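PDB 3AGK: peptide chain release factor subunit 1 from Aeropyrum pernix, which probably directs the ribosome to end protein synthesis at the stop codons UAA, UAG and UGA, as other release factors of the eRF1 family do. Local coordinates for residues 30-34 and 67-71; 77-82 and 94-98; 226-232 and 252-256; 148-153 and 198-202. All coordinates share one frame; numbering follows the deposited sequence.

Contact 1: residues 30-34 and 67-71; sequences PATVL and TRQAV
Val33, just past an inverse gamma turn centred on Thr32, rests on helix 65-82 through Thr67, Ala70 and Val71, in the N-terminal eRF1 domain. The turn is closed by a weak bond from the backbone N of Val33 to the O of Ala31, and it delivers the valine to the helix just before strand 34-39 begins. Three helix residues spaced three and four apart form the landing surface. The CB of Val33 sits 3.8 Å from the CB of Ala70, and its CG1 lies 3.9 Å from the CG2 of Thr67; the two branched side chains cross at about a right angle. A first torsion of -51° puts CG1 of Val33 beside the backbone N and anti to the carbonyl carbon, where it meets that threonine methyl. Val71 offers its CG2, which reaches the CA of Val33 at 4.2 Å and passes close to the carbonyl O of Thr32. Thr67 is used on both of its branches: while CG2 serves the valine, OG1 meets the methyl CB of Ala31 at 3.4 Å, a van der Waals touch. No hydrogen bond joins the two segments, which meet mainly through small apolar groups. Thr67 also leans on Ile62 and Val71 on Thr59, in the loop joining helices 45-58 and 65-82; this loop carries Asn-Ile-Lys, the first three residues of the NIKS motif implicated in stop-codon recognition by eukaryotic relatives. Around this surface contact, Leu34 pairs with Asp125 of strand 121-125, and Val33 and Leu34 together face that residue as a classic beta bulge.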
loop_
_atom_site.group_PDB
_atom_site.type_symbol
_atom_site.label_atom_id
_atom_site.label_comp_id
_atom_site.label_asym_id
_atom_site.label_seq_id
_atom_site.Cartn_x
_atom_site.Cartn_y
_atom_site.Cartn_z
ATOM N N PRO A 30 18.703 -0.095 15.890
ATOM C CA PRO A 30 19.209 1.250 16.208
ATOM C C PRO A 30 20.201 1.795 15.175
ATOM O O PRO A 30 20.025 2.920 14.701
ATOM C CB PRO A 30 19.908 1.052 17.556
ATOM C CG PRO A 30 19.224 -0.117 18.162
ATOM C CD PRO A 30 18.872 -1.025 17.018
ATOM N N ALA A 31 21.228 1.017 14.845
ATOM C CA ALA A 31 22.207 1.421 13.836
ATOM C C ALA A 31 21.922 0.723 12.515
ATOM O O ALA A 31 21.116 -0.210 12.456
ATOM C CB ALA A 31 23.617 1.115 14.300
ATOM N N THR A 32 22.572 1.180 11.452
ATOM C CA THR A 32 22.333 0.602 10.139
ATOM C C THR A 32 23.071 -0.723 10.007
ATOM O O THR A 32 24.160 -0.778 9.445
ATOM C CB THR A 32 22.750 1.553 9.006
ATOM O OG1 THR A 32 24.154 1.815 9.090
ATOM C CG2 THR A 32 21.979 2.870 9.104
ATOM N N VAL A 33 22.451 -1.789 10.512
ATOM C CA VAL A 33 23.103 -3.091 10.634
ATOM C C VAL A 33 22.234 -4.270 10.176
ATOM O O VAL A 33 22.485 -5.418 10.560
ATOM C CB VAL A 33 23.546 -3.347 12.092
ATOM C CG1 VAL A 33 24.340 -2.156 12.621
ATOM C CG2 VAL A 33 22.336 -3.640 12.981
ATOM N N LEU A 34 21.210 -3.991 9.372
ATOM C CA LEU A 34 20.390 -5.049 8.784
ATOM C C LEU A 34 20.629 -5.122 7.278
ATOM O O LEU A 34 20.384 -4.160 6.544
ATOM C CB LEU A 34 18.906 -4.834 9.092
ATOM C CG LEU A 34 18.515 -4.887 10.575
ATOM C CD1 LEU A 34 17.032 -4.606 10.756
ATOM C CD2 LEU A 34 18.875 -6.222 11.203
ATOM N N THR A 67 28.350 -2.082 16.495
ATOM C CA THR A 67 27.877 -1.909 15.129
ATOM C C THR A 67 28.804 -2.603 14.145
ATOM O O THR A 67 28.365 -3.357 13.286
ATOM C CB THR A 67 27.783 -0.427 14.759
ATOM O OG1 THR A 67 26.637 0.149 15.396
ATOM C CG2 THR A 67 27.651 -0.265 13.255
ATOM N N ARG A 68 30.095 -2.332 14.275
ATOM C CA ARG A 68 31.091 -2.949 13.419
ATOM C C ARG A 68 30.923 -4.473 13.416
ATOM O O ARG A 68 30.881 -5.093 12.356
ATOM C CB ARG A 68 32.495 -2.551 13.874
ATOM C CG ARG A 68 33.610 -3.032 12.966
ATOM C CD ARG A 68 34.984 -2.557 13.451
ATOM N NE ARG A 68 35.385 -3.172 14.716
ATOM C CZ ARG A 68 35.352 -2.556 15.896
ATOM N NH1 ARG A 68 35.736 -3.204 16.989
ATOM N NH2 ARG A 68 34.935 -1.297 15.987
ATOM N N GLN A 69 30.810 -5.062 14.605
ATOM C CA GLN A 69 30.627 -6.504 14.751
ATOM C C GLN A 69 29.359 -6.975 14.056
ATOM O O GLN A 69 29.348 -7.998 13.367
ATOM C CB GLN A 69 30.534 -6.892 16.233
ATOM C CG GLN A 69 31.864 -7.089 16.944
ATOM C CD GLN A 69 31.696 -7.695 18.337
ATOM O OE1 GLN A 69 32.203 -8.784 18.621
ATOM N NE2 GLN A 69 30.977 -6.990 19.208
ATOM N N ALA A 70 28.286 -6.221 14.267
ATOM C CA ALA A 70 26.965 -6.583 13.782
ATOM C C ALA A 70 26.986 -6.820 12.279
ATOM O O ALA A 70 26.435 -7.803 11.772
ATOM C CB ALA A 70 25.987 -5.485 14.118
ATOM N N VAL A 71 27.624 -5.900 11.570
ATOM C CA VAL A 71 27.662 -5.958 10.126
ATOM C C VAL A 71 28.514 -7.137 9.669
ATOM O O VAL A 71 28.121 -7.880 8.776
ATOM C CB VAL A 71 28.163 -4.616 9.534
ATOM C CG1 VAL A 71 28.362 -4.716 8.025
ATOM C CG2 VAL A 71 27.178 -3.501 9.872
#

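Contact 2: residues 77-82 and 94-98; sequences AAMDRL and VLFCG
Leu95 pushes both of its methyl groups against helix 65-82, and the helix answers with Ala78, Arg81 and Leu82. The leucine's CG stands anti to its own carbonyl carbon, while a chi2 of 82° splays the two methyls toward different partners. The CD2 of Leu95 drops onto the helix surface, 3.7 Å from the CB of Arg81. The same methyl rests on Ala78, touching both its CA and its CB. CD1 of Leu95 goes the other way, to the CD2 of Leu82 at 4.2 Å; this second leucine is extended at chi2, which carries its tip in toward the strand. Arg81 has a more unusual shape. Its chi1 of -124° lies midway between staggered positions and the chain folds again at chi2 and chi3, laying CB and CG against Leu95 while the end of the chain leads away; the side chain also touches Cys108 and Met110 of strand 107-111. Two residues along the strand, Cys97 points its SG at the start of the helical segment, 4.4 Å from the CB of Ala78 and 4.5 Å from the CB of Ala77. That sulfur is bonded to the SG of Cys108, a cross-strand disulfide tying strand 93-98 to its antiparallel neighbour. The axes of segments 77-82 and 94-98 approach to 9.4 Å, their N-to-C directions 143° apart. With no hydrogen bond across it, the contact relies on methyl groups, the apolar root of an arginine and a disulfide sulfur, a largely apolar chemistry, consistent with a buried interface, that packs the helix on one face of the sheet.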
loop_
_atom_site.group_PDB
_atom_site.type_symbol
_atom_site.label_atom_id
_atom_site.label_comp_id
_atom_site.label_asym_id
_atom_site.label_seq_id
_atom_site.Cartn_x
_atom_site.Cartn_y
_atom_site.Cartn_z
ATOM N N ALA A 77 27.209 -14.344 7.398
ATOM C CA ALA A 77 26.050 -15.217 7.255
ATOM C C ALA A 77 25.630 -15.279 5.795
ATOM O O ALA A 77 25.375 -16.355 5.265
ATOM C CB ALA A 77 24.908 -14.742 8.128
ATOM N N ALA A 78 25.588 -14.124 5.139
ATOM C CA ALA A 78 25.218 -14.081 3.730
ATOM C C ALA A 78 26.233 -14.837 2.850
ATOM O O ALA A 78 25.842 -15.599 1.947
ATOM C CB ALA A 78 25.040 -12.646 3.267
ATOM N N MET A 79 27.526 -14.648 3.126
ATOM C CA MET A 79 28.564 -15.408 2.417
ATOM C C MET A 79 28.408 -16.912 2.600
ATOM O O MET A 79 28.561 -17.664 1.640
ATOM C CB MET A 79 29.974 -14.997 2.833
ATOM C CG MET A 79 30.364 -13.579 2.383
ATOM S SD MET A 79 32.055 -13.092 2.837
ATOM C CE MET A 79 31.712 -11.645 3.823
ATOM N N ASP A 80 28.139 -17.334 3.836
ATOM C CA ASP A 80 27.860 -18.739 4.141
ATOM C C ASP A 80 26.754 -19.262 3.250
ATOM O O ASP A 80 26.864 -20.327 2.646
ATOM C CB ASP A 80 27.395 -18.885 5.590
ATOM C CG ASP A 80 28.539 -18.902 6.568
ATOM O OD1 ASP A 80 29.666 -19.232 6.144
ATOM O OD2 ASP A 80 28.304 -18.582 7.760
ATOM N N ARG A 81 25.670 -18.497 3.203
ATOM C CA ARG A 81 24.494 -18.849 2.437
ATOM C C ARG A 81 24.844 -19.025 0.955
ATOM O O ARG A 81 24.398 -19.976 0.306
ATOM C CB ARG A 81 23.442 -17.752 2.632
ATOM C CG ARG A 81 22.078 -18.204 3.156
ATOM C CD ARG A 81 22.169 -19.240 4.258
ATOM N NE ARG A 81 23.005 -18.801 5.371
ATOM C CZ ARG A 81 22.556 -18.541 6.595
ATOM N NH1 ARG A 81 21.268 -18.676 6.882
ATOM N NH2 ARG A 81 23.402 -18.153 7.534
ATOM N N LEU A 82 25.654 -18.113 0.418
ATOM C CA LEU A 82 25.948 -18.124 -1.014
ATOM C C LEU A 82 26.886 -19.261 -1.384
ATOM O O LEU A 82 26.838 -19.792 -2.489
ATOM C CB LEU A 82 26.556 -16.791 -1.475
ATOM C CG LEU A 82 25.687 -15.536 -1.422
ATOM C CD1 LEU A 82 26.442 -14.353 -2.006
ATOM C CD2 LEU A 82 24.386 -15.749 -2.160
ATOM N N VAL A 94 17.312 -13.307 -3.083
ATOM C CA VAL A 94 17.341 -12.183 -2.150
ATOM C C VAL A 94 17.640 -12.665 -0.725
ATOM O O VAL A 94 17.130 -13.701 -0.281
ATOM C CB VAL A 94 16.060 -11.303 -2.191
ATOM C CG1 VAL A 94 15.311 -11.458 -3.511
ATOM C CG2 VAL A 94 15.165 -11.610 -1.028
ATOM N N LEU A 95 18.490 -11.918 -0.027
ATOM C CA LEU A 95 18.852 -12.227 1.352
ATOM C C LEU A 95 18.589 -11.059 2.288
ATOM O O LEU A 95 18.891 -9.924 1.948
ATOM C CB LEU A 95 20.336 -12.605 1.457
ATOM C CG LEU A 95 20.751 -14.008 0.999
ATOM C CD1 LEU A 95 20.917 -14.047 -0.518
ATOM C CD2 LEU A 95 22.027 -14.473 1.694
ATOM N N PHE A 96 18.038 -11.343 3.466
ATOM C CA PHE A 96 18.004 -10.370 4.562
ATOM C C PHE A 96 18.622 -11.021 5.810
ATOM O O PHE A 96 18.255 -12.133 6.173
ATOM C CB PHE A 96 16.572 -9.928 4.851
ATOM C CG PHE A 96 15.852 -9.344 3.655
ATOM C CD1 PHE A 96 15.011 -10.126 2.878
ATOM C CD2 PHE A 96 16.006 -8.005 3.318
ATOM C CE1 PHE A 96 14.344 -9.584 1.780
ATOM C CE2 PHE A 96 15.341 -7.459 2.229
ATOM C CZ PHE A 96 14.509 -8.256 1.459
ATOM N N CYS A 97 19.584 -10.358 6.444
ATOM C CA CYS A 97 20.234 -10.924 7.627
ATOM C C CYS A 97 20.464 -9.847 8.673
ATOM O O CYS A 97 20.660 -8.682 8.338
ATOM C CB CYS A 97 21.584 -11.596 7.281
ATOM S SG CYS A 97 21.544 -12.814 5.941
ATOM N N GLY A 98 20.448 -10.246 9.942
ATOM C CA GLY A 98 20.755 -9.337 11.034
ATOM C C GLY A 98 20.141 -9.765 12.353
ATOM O O GLY A 98 19.563 -10.850 12.458
#

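Contact 3: residues 226-232 and 252-256; sequences GPGLAKQ and LVDVA
Lys231 reaches back from helix 230-236 to Asp254, its NZ lying 2.8 Å from OD1 in a salt bridge. The ammonium meets the carboxylate from above its plane. Two carbonyls of its own segment complete the grip on NZ: the O of Gly226 at 2.6 Å, approached from above the carbonyl plane, and the O of Gly228 at 2.9 Å, within it. Three acceptors thus match its three N-H groups. The chain gets there from a chi1 of 58°, runs extended, then bends at chi4 (-83°). On the way CD of Lys231 passes 3.9 Å from the CB of Leu252, whose CD1 also presses on the CG of Gln232 at 3.4 Å. One sound backbone bond, Gly226 N to Val253 O at 3.0 Å, and a weak one from Val255 N to Gly226 O link the segments; the O of Gly226 therefore serves two donors. A water accepts from Gly228 N and donates to Asp254 OD1, giving that oxygen a second partner. Beyond the segments, Lys269 binds the backbone O of Asp254. Placing a positive group among a carboxylate and two carbonyls probably favours its protonated form and pins the loop between strand 219-226 and helix 230-236 to the edge of the sheet.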
loop_
_atom_site.group_PDB
_atom_site.type_symbol
_atom_site.label_atom_id
_atom_site.label_comp_id
_atom_site.label_asym_id
_atom_site.label_seq_id
_atom_site.Cartn_x
_atom_site.Cartn_y
_atom_site.Cartn_z
ATOM N N GLY A 226 -13.061 18.136 -7.644
ATOM C CA GLY A 226 -12.976 19.440 -7.025
ATOM C C GLY A 226 -14.284 20.181 -7.182
ATOM O O GLY A 226 -15.169 19.757 -7.937
ATOM N N PRO A 227 -14.428 21.293 -6.465
ATOM C CA PRO A 227 -15.637 22.098 -6.653
ATOM C C PRO A 227 -15.483 23.067 -7.825
ATOM O O PRO A 227 -14.371 23.516 -8.125
ATOM C CB PRO A 227 -15.742 22.855 -5.334
ATOM C CG PRO A 227 -14.312 23.018 -4.893
ATOM C CD PRO A 227 -13.593 21.774 -5.347
ATOM N N GLY A 228 -16.585 23.365 -8.497
ATOM C CA GLY A 228 -16.583 24.363 -9.549
ATOM C C GLY A 228 -15.704 24.019 -10.729
ATOM O O GLY A 228 -15.451 22.842 -11.020
ATOM N N LEU A 229 -15.213 25.056 -11.401
ATOM C CA LEU A 229 -14.612 24.892 -12.722
ATOM C C LEU A 229 -13.108 24.606 -12.718
ATOM O O LEU A 229 -12.544 24.222 -13.740
ATOM C CB LEU A 229 -14.899 26.134 -13.553
ATOM C CG LEU A 229 -15.202 25.930 -15.031
ATOM C CD1 LEU A 229 -16.305 24.903 -15.251
ATOM C CD2 LEU A 229 -15.581 27.267 -15.628
ATOM N N ALA A 230 -12.457 24.783 -11.579
ATOM C CA ALA A 230 -10.991 24.724 -11.569
ATOM C C ALA A 230 -10.413 23.418 -12.140
ATOM O O ALA A 230 -9.389 23.436 -12.848
ATOM C CB ALA A 230 -10.447 25.001 -10.181
ATOM N N LYS A 231 -11.070 22.294 -11.844
ATOM C CA LYS A 231 -10.592 20.980 -12.276
ATOM C C LYS A 231 -10.633 20.825 -13.803
ATOM O O LYS A 231 -9.786 20.145 -14.389
ATOM C CB LYS A 231 -11.412 19.861 -11.600
ATOM C CG LYS A 231 -12.922 19.959 -11.899
ATOM C CD LYS A 231 -13.730 18.860 -11.214
ATOM C CE LYS A 231 -15.233 19.050 -11.453
ATOM N NZ LYS A 231 -15.822 20.016 -10.489
ATOM N N GLN A 232 -11.625 21.444 -14.441
ATOM C CA GLN A 232 -11.699 21.459 -15.901
ATOM C C GLN A 232 -10.508 22.245 -16.476
ATOM O O GLN A 232 -9.841 21.793 -17.417
ATOM C CB GLN A 232 -13.017 22.085 -16.392
ATOM C CG GLN A 232 -14.285 21.319 -15.987
ATOM C CD GLN A 232 -15.490 21.666 -16.857
ATOM O OE1 GLN A 232 -15.344 22.320 -17.892
ATOM N NE2 GLN A 232 -16.686 21.225 -16.440
ATOM N N LEU A 252 -14.938 14.129 -14.849
ATOM C CA LEU A 252 -14.461 14.914 -13.727
ATOM C C LEU A 252 -15.491 14.821 -12.622
ATOM O O LEU A 252 -16.686 14.814 -12.900
ATOM C CB LEU A 252 -14.290 16.377 -14.141
ATOM C CG LEU A 252 -13.283 16.641 -15.261
ATOM C CD1 LEU A 252 -13.123 18.124 -15.485
ATOM C CD2 LEU A 252 -11.939 16.015 -14.937
ATOM N N VAL A 253 -15.039 14.785 -11.372
ATOM C CA VAL A 253 -15.956 14.557 -10.253
ATOM C C VAL A 253 -16.142 15.786 -9.378
ATOM O O VAL A 253 -15.166 16.342 -8.887
ATOM C CB VAL A 253 -15.455 13.401 -9.358
ATOM C CG1 VAL A 253 -16.344 13.243 -8.137
ATOM C CG2 VAL A 253 -15.358 12.102 -10.165
ATOM N N ASP A 254 -17.396 16.196 -9.188
ATOM C CA ASP A 254 -17.730 17.333 -8.335
ATOM C C ASP A 254 -17.691 16.942 -6.879
ATOM O O ASP A 254 -18.396 16.042 -6.436
ATOM C CB ASP A 254 -19.105 17.899 -8.688
ATOM C CG ASP A 254 -19.160 18.403 -10.109
ATOM O OD1 ASP A 254 -18.582 19.490 -10.365
ATOM O OD2 ASP A 254 -19.747 17.703 -10.968
ATOM N N VAL A 255 -16.851 17.633 -6.134
ATOM C CA VAL A 255 -16.619 17.314 -4.745
ATOM C C VAL A 255 -16.444 18.642 -4.028
ATOM O O VAL A 255 -15.893 19.584 -4.586
ATOM C CB VAL A 255 -15.355 16.448 -4.656
ATOM C CG1 VAL A 255 -14.531 16.785 -3.472
ATOM C CG2 VAL A 255 -15.722 14.974 -4.708
ATOM N N ALA A 256 -16.920 18.714 -2.794
ATOM C CA ALA A 256 -16.946 19.955 -2.044
ATOM C C ALA A 256 -15.733 20.161 -1.142
ATOM O O ALA A 256 -15.388 21.294 -0.815
ATOM C CB ALA A 256 -18.238 20.042 -1.212
HETATM O O HOH W 1 -18.909 21.745 -8.187
#

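Contact 4: residues 148-153 and 198-202; sequences VERDQA and FFKKV
Phe198 of helix 188-215 inserts its ring under the tight turn that links strands 142-149 and 152-159, a beta hairpin with a two-residue loop whose type I turn runs from Glu149 to Gln152. From CB, 4.0 Å from the O of Arg150, the side chain leaves the helix with CG anti to the backbone N (chi1 -179°), which aims the ring straight at the hairpin. CG stays near the same oxygen, and CD2 comes closest to it at 3.3 Å. One atom further, CE2 lies 3.2 Å from the N of Gln152 and 3.4 Å from the O of Glu149, the oxygen being at the ring edge. At the tip, CZ comes 3.5 Å from the CA of Gln152 and 3.9 Å from the CB of Ala153. The backbone C of Asp151 covers one face, offset toward the rim, and CG2 of Val202, one helical turn on, lies over the opposite face, likewise toward the rim. The same valine packs on the methyl of Ala153. Next door, Phe199 turns the edge of its ring to the O of Glu149 and sets CE1 3.5 Å from the CG1 of Val148, approaching obliquely; Tyr239 meets this ring edge-to-face. The O of Glu149 thus takes a weak bond from the N of Gln152 and the edges of two rings. Aromatic C-H edges carry slight positive charge, and their meeting with this oxygen is probably favourable; the turn is seated on the helix by rings packed on its backbone and by methyls, with no hydrogen bond between the segments.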
loop_
_atom_site.group_PDB
_atom_site.type_symbol
_atom_site.label_atom_id
_atom_site.label_comp_id
_atom_site.label_asym_id
_atom_site.label_seq_id
_atom_site.Cartn_x
_atom_site.Cartn_y
_atom_site.Cartn_z
ATOM N N VAL A 148 -8.730 19.564 -6.978
ATOM C CA VAL A 148 -8.170 20.843 -7.384
ATOM C C VAL A 148 -9.127 21.980 -7.112
ATOM O O VAL A 148 -10.317 21.900 -7.432
ATOM C CB VAL A 148 -7.865 20.921 -8.896
ATOM C CG1 VAL A 148 -6.954 22.128 -9.162
ATOM C CG2 VAL A 148 -7.226 19.654 -9.399
ATOM N N GLU A 149 -8.585 23.040 -6.533
ATOM C CA GLU A 149 -9.258 24.319 -6.444
ATOM C C GLU A 149 -8.258 25.355 -6.921
ATOM O O GLU A 149 -7.056 25.087 -6.980
ATOM C CB GLU A 149 -9.639 24.637 -5.001
ATOM C CG GLU A 149 -10.898 23.965 -4.535
ATOM C CD GLU A 149 -11.296 24.396 -3.137
ATOM O OE1 GLU A 149 -11.924 25.472 -3.002
ATOM O OE2 GLU A 149 -10.989 23.657 -2.180
ATOM N N ARG A 150 -8.752 26.538 -7.250
ATOM C CA ARG A 150 -7.897 27.627 -7.727
ATOM C C ARG A 150 -6.722 27.887 -6.787
ATOM O O ARG A 150 -5.631 28.255 -7.232
ATOM C CB ARG A 150 -8.718 28.907 -7.852
ATOM C CG ARG A 150 -8.991 29.559 -6.503
ATOM C CD ARG A 150 -10.216 30.458 -6.527
ATOM N NE ARG A 150 -9.974 31.703 -7.246
ATOM C CZ ARG A 150 -10.145 32.916 -6.724
ATOM N NH1 ARG A 150 -10.562 33.058 -5.473
ATOM N NH2 ARG A 150 -9.898 33.989 -7.457
ATOM N N ASP A 151 -6.937 27.707 -5.486
ATOM C CA ASP A 151 -5.907 28.068 -4.507
ATOM C C ASP A 151 -5.615 26.969 -3.481
ATOM O O ASP A 151 -5.036 27.241 -2.419
ATOM C CB ASP A 151 -6.319 29.346 -3.770
ATOM C CG ASP A 151 -7.491 29.111 -2.847
ATOM O OD1 ASP A 151 -8.151 28.063 -3.001
ATOM O OD2 ASP A 151 -7.754 29.954 -1.975
ATOM N N GLN A 152 -6.005 25.731 -3.789
ATOM C CA GLN A 152 -5.820 24.623 -2.850
ATOM C C GLN A 152 -6.007 23.262 -3.532
ATOM O O GLN A 152 -6.821 23.123 -4.439
ATOM C CB GLN A 152 -6.815 24.775 -1.709
ATOM C CG GLN A 152 -6.637 23.829 -0.554
ATOM C CD GLN A 152 -7.710 24.044 0.502
ATOM O OE1 GLN A 152 -7.736 23.361 1.519
ATOM N NE2 GLN A 152 -8.607 24.993 0.255
ATOM N N ALA A 153 -5.247 22.263 -3.097
ATOM C CA ALA A 153 -5.278 20.961 -3.748
ATOM C C ALA A 153 -4.951 19.821 -2.788
ATOM O O ALA A 153 -4.281 20.025 -1.789
ATOM C CB ALA A 153 -4.331 20.936 -4.935
ATOM N N PHE A 198 0.010 28.179 -9.403
ATOM C CA PHE A 198 -0.452 27.142 -8.490
ATOM C C PHE A 198 -0.748 25.803 -9.229
ATOM O O PHE A 198 -0.376 24.722 -8.758
ATOM C CB PHE A 198 -1.658 27.617 -7.653
ATOM C CG PHE A 198 -2.146 26.581 -6.673
ATOM C CD1 PHE A 198 -1.374 26.241 -5.562
ATOM C CD2 PHE A 198 -3.361 25.908 -6.888
ATOM C CE1 PHE A 198 -1.806 25.274 -4.672
ATOM C CE2 PHE A 198 -3.815 24.935 -6.000
ATOM C CZ PHE A 198 -3.035 24.609 -4.892
ATOM N N PHE A 199 -1.385 25.880 -10.396
ATOM C CA PHE A 199 -1.711 24.668 -11.154
ATOM C C PHE A 199 -0.469 23.938 -11.616
ATOM O O PHE A 199 -0.480 22.714 -11.724
ATOM C CB PHE A 199 -2.608 24.979 -12.352
ATOM C CG PHE A 199 -4.040 25.220 -11.983
ATOM C CD1 PHE A 199 -4.483 24.997 -10.670
ATOM C CD2 PHE A 199 -4.947 25.668 -12.931
ATOM C CE1 PHE A 199 -5.805 25.225 -10.317
ATOM C CE2 PHE A 199 -6.280 25.900 -12.585
ATOM C CZ PHE A 199 -6.711 25.667 -11.268
ATOM N N LYS A 200 0.598 24.685 -11.896
ATOM C CA LYS A 200 1.868 24.073 -12.264
ATOM C C LYS A 200 2.502 23.371 -11.074
ATOM O O LYS A 200 3.059 22.292 -11.222
ATOM C CB LYS A 200 2.850 25.104 -12.855
ATOM C CG LYS A 200 2.600 25.411 -14.335
ATOM C CD LYS A 200 3.272 26.727 -14.785
ATOM C CE LYS A 200 2.841 27.079 -16.209
ATOM N NZ LYS A 200 3.422 28.353 -16.721
ATOM N N LYS A 201 2.441 24.005 -9.907
ATOM C CA LYS A 201 2.885 23.371 -8.671
ATOM C C LYS A 201 2.098 22.057 -8.421
ATOM O O LYS A 201 2.688 21.014 -8.178
ATOM C CB LYS A 201 2.714 24.337 -7.497
ATOM C CG LYS A 201 3.446 23.940 -6.219
ATOM C CD LYS A 201 3.071 24.868 -5.051
ATOM C CE LYS A 201 2.830 26.308 -5.526
ATOM N NZ LYS A 201 2.153 27.180 -4.500
ATOM N N VAL A 202 0.770 22.121 -8.492
ATOM C CA VAL A 202 -0.069 20.934 -8.320
ATOM C C VAL A 202 0.290 19.876 -9.356
ATOM O O VAL A 202 0.484 18.702 -9.018
ATOM C CB VAL A 202 -1.562 21.291 -8.425
ATOM C CG1 VAL A 202 -2.476 20.027 -8.235
ATOM C CG2 VAL A 202 -1.897 22.370 -7.402
#

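In the fold
The four contacts fall into two clusters. Contacts 1 and 2, centres 15 Å apart, share helix 65-82 and meet where the CD2 of Leu34 lies 3.6 Å from the CA of Gly98. Contacts 3 and 4, centres 12 Å apart, both reach the same mixed sheet and meet where the CG of Pro227 is 3.6 Å from the CG of Glu149. Between clusters the centres stand 44 to 53 Å apart, with nearest atoms no closer than about 32 Å. This separation fits the division of labour in eRF1 factors, with decoding in the first domain and peptide release in the second, whose GGQ sequence lies here in an unmodelled loop preceding helix 188-215 of contact 4.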